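Local coordinates for protein transcription regulator (PDB 3CLK) that probably regulates transcription as a dimer, its periplasmic-binding-protein-like effector domain presumably sensing a small-molecule ligand for a DNA-binding part, at residues S107-I112 with P137-K142. Sequence-based numbering, arbitrary orientation.
Sequences SDDEDI and PYTGRK
The starts of helices 109-121 and 138-153 meet in a tight seam with a looser polar side, a compact worked example of close helix packing. The seam lies where Glu110 and Lys142 bring their CA atoms to 4.4 Å. There, backbone meets backbone: Glu110 CA makes a CA-H...O contact of 3.1 Å with Lys142 O, with an angle of 151° at the hydrogen, and the CB and CG of Glu110 lie beside the same carbonyl oxygen. Asp109 turns its CB toward the second helix and sets it 3.5 Å from Lys142 CB. Its carboxylate, with CG beside the backbone N (chi1 -73°), crosses Thr139 obliquely, so that OD1 comes 3.6 Å from Thr139 CG2. The polar demand of OD1 is met instead by a salt bridge to Arg143, the residue after Lys142.

The other side is looser. Lys142 starts toward the first helix, but bends at chi2, chi3 and chi4 and leads away, laying CG 3.7 Å over the centre of the Tyr138 ring and making a weak hydrogen bond from NZ to Tyr138 OH at 2.9 Å. Glu110 OE1 therefore stays 5.3 Å from Lys142 NZ, a separation at which any attraction is probably modest, while OE2 forms a salt bridge with Lys149. On the flank, Asp108 N-caps the first helix: Asp111 N reaches its OD1 from above the carboxylate plane at 3.0 Å.

As in other periplasmic-binding-protein-like folds, two alpha/beta lobes are joined by crossover segments. Here helix 109-121, entered from strand 104-106 of one sheet, packs its first residues, Asp109 and Glu110, against the opening turn and the start of the second turn of helix 138-153, which follows strand 128-131 of the other sheet.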
loop_
_atom_site.group_PDB
_atom_site.type_symbol
_atom_site.label_atom_id
_atom_site.label_comp_id
_atom_site.label_asym_id
_atom_site.label_seq_id
_atom_site.Cartn_x
_atom_site.Cartn_y
_atom_site.Cartn_z
ATOM N N SER B 107 3.320 -9.113 16.974
ATOM C CA SER B 107 4.438 -10.040 16.899
ATOM C C SER B 107 5.356 -9.758 18.070
ATOM O O SER B 107 5.252 -8.707 18.714
ATOM C CB SER B 107 5.231 -9.838 15.600
ATOM O OG SER B 107 4.455 -10.141 14.452
ATOM N N ASP B 108 6.253 -10.697 18.348
ATOM C CA ASP B 108 7.222 -10.518 19.415
ATOM C C ASP B 108 8.345 -9.752 18.725
ATOM O O ASP B 108 9.182 -10.344 18.040
ATOM C CB ASP B 108 7.734 -11.870 19.898
ATOM C CG ASP B 108 8.704 -11.742 21.045
ATOM O OD1 ASP B 108 9.525 -10.799 21.036
ATOM O OD2 ASP B 108 8.654 -12.590 21.949
ATOM N N ASP B 109 8.355 -8.433 18.889
ATOM C CA ASP B 109 9.361 -7.607 18.233
ATOM C C ASP B 109 10.788 -8.016 18.529
ATOM O O ASP B 109 11.626 -8.033 17.631
ATOM C CB ASP B 109 9.157 -6.130 18.582
ATOM C CG ASP B 109 7.953 -5.536 17.883
ATOM O OD1 ASP B 109 7.961 -5.481 16.635
ATOM O OD2 ASP B 109 6.998 -5.135 18.570
ATOM N N GLU B 110 11.087 -8.349 19.775
ATOM C CA GLU B 110 12.447 -8.753 20.065
ATOM C C GLU B 110 12.790 -9.997 19.249
ATOM O O GLU B 110 13.873 -10.087 18.671
ATOM C CB GLU B 110 12.641 -9.048 21.556
ATOM C CG GLU B 110 14.111 -9.265 21.891
ATOM C CD GLU B 110 14.364 -9.607 23.345
ATOM O OE1 GLU B 110 13.795 -8.932 24.231
ATOM O OE2 GLU B 110 15.148 -10.543 23.597
ATOM N N ASP B 111 11.867 -10.954 19.195
ATOM C CA ASP B 111 12.112 -12.180 18.441
ATOM C C ASP B 111 12.214 -11.896 16.943
ATOM O O ASP B 111 12.867 -12.641 16.215
ATOM C CB ASP B 111 11.019 -13.218 18.715
ATOM C CG ASP B 111 11.413 -14.613 18.250
ATOM O OD1 ASP B 111 12.524 -15.062 18.589
ATOM O OD2 ASP B 111 10.615 -15.263 17.547
ATOM N N ILE B 112 11.576 -10.822 16.476
ATOM C CA ILE B 112 11.681 -10.476 15.062
ATOM C C ILE B 112 13.128 -10.107 14.778
ATOM O O ILE B 112 13.735 -10.621 13.836
ATOM C CB ILE B 112 10.774 -9.280 14.676
ATOM C CG1 ILE B 112 9.315 -9.736 14.606
ATOM C CG2 ILE B 112 11.232 -8.687 13.326
ATOM C CD1 ILE B 112 8.350 -8.673 14.112
ATOM N N PRO B 137 10.737 4.335 20.523
ATOM C CA PRO B 137 9.516 3.631 20.927
ATOM C C PRO B 137 9.686 2.125 21.171
ATOM O O PRO B 137 10.651 1.511 20.708
ATOM C CB PRO B 137 8.547 3.938 19.786
ATOM C CG PRO B 137 9.446 4.120 18.608
ATOM C CD PRO B 137 10.591 4.924 19.181
ATOM N N TYR B 138 8.735 1.558 21.908
ATOM C CA TYR B 138 8.696 0.141 22.267
ATOM C C TYR B 138 9.044 -0.809 21.117
ATOM O O TYR B 138 9.921 -1.657 21.246
ATOM C CB TYR B 138 7.299 -0.207 22.783
ATOM C CG TYR B 138 7.119 -1.659 23.153
ATOM C CD1 TYR B 138 7.354 -2.099 24.459
ATOM C CD2 TYR B 138 6.719 -2.596 22.201
ATOM C CE1 TYR B 138 7.191 -3.438 24.805
ATOM C CE2 TYR B 138 6.557 -3.934 22.535
ATOM C CZ TYR B 138 6.793 -4.344 23.835
ATOM O OH TYR B 138 6.621 -5.659 24.167
ATOM N N THR B 139 8.325 -0.673 20.006
ATOM C CA THR B 139 8.540 -1.509 18.828
ATOM C C THR B 139 10.014 -1.571 18.434
ATOM O O THR B 139 10.624 -2.642 18.424
ATOM C CB THR B 139 7.747 -0.974 17.624
ATOM O OG1 THR B 139 6.347 -0.966 17.931
ATOM C CG2 THR B 139 7.986 -1.852 16.404
ATOM N N GLY B 140 10.573 -0.413 18.104
ATOM C CA GLY B 140 11.963 -0.340 17.702
ATOM C C GLY B 140 12.939 -0.799 18.761
ATOM O O GLY B 140 13.917 -1.478 18.456
ATOM N N ARG B 141 12.687 -0.421 20.009
ATOM C CA ARG B 141 13.556 -0.824 21.110
ATOM C C ARG B 141 13.686 -2.338 21.181
ATOM O O ARG B 141 14.790 -2.865 21.311
ATOM C CB ARG B 141 12.996 -0.307 22.440
ATOM C CG ARG B 141 13.729 -0.795 23.691
ATOM C CD ARG B 141 15.157 -0.277 23.748
ATOM N NE ARG B 141 16.117 -1.185 23.120
ATOM C CZ ARG B 141 17.195 -0.785 22.451
ATOM N NH1 ARG B 141 17.451 0.514 22.312
ATOM N NH2 ARG B 141 18.023 -1.678 21.932
ATOM N N LYS B 142 12.554 -3.031 21.091
ATOM C CA LYS B 142 12.540 -4.486 21.175
ATOM C C LYS B 142 13.236 -5.168 20.001
ATOM O O LYS B 142 14.034 -6.079 20.194
ATOM C CB LYS B 142 11.098 -4.986 21.294
ATOM C CG LYS B 142 10.344 -4.372 22.466
ATOM C CD LYS B 142 11.091 -4.564 23.778
ATOM C CE LYS B 142 10.797 -5.912 24.405
ATOM N NZ LYS B 142 9.402 -5.984 24.929
#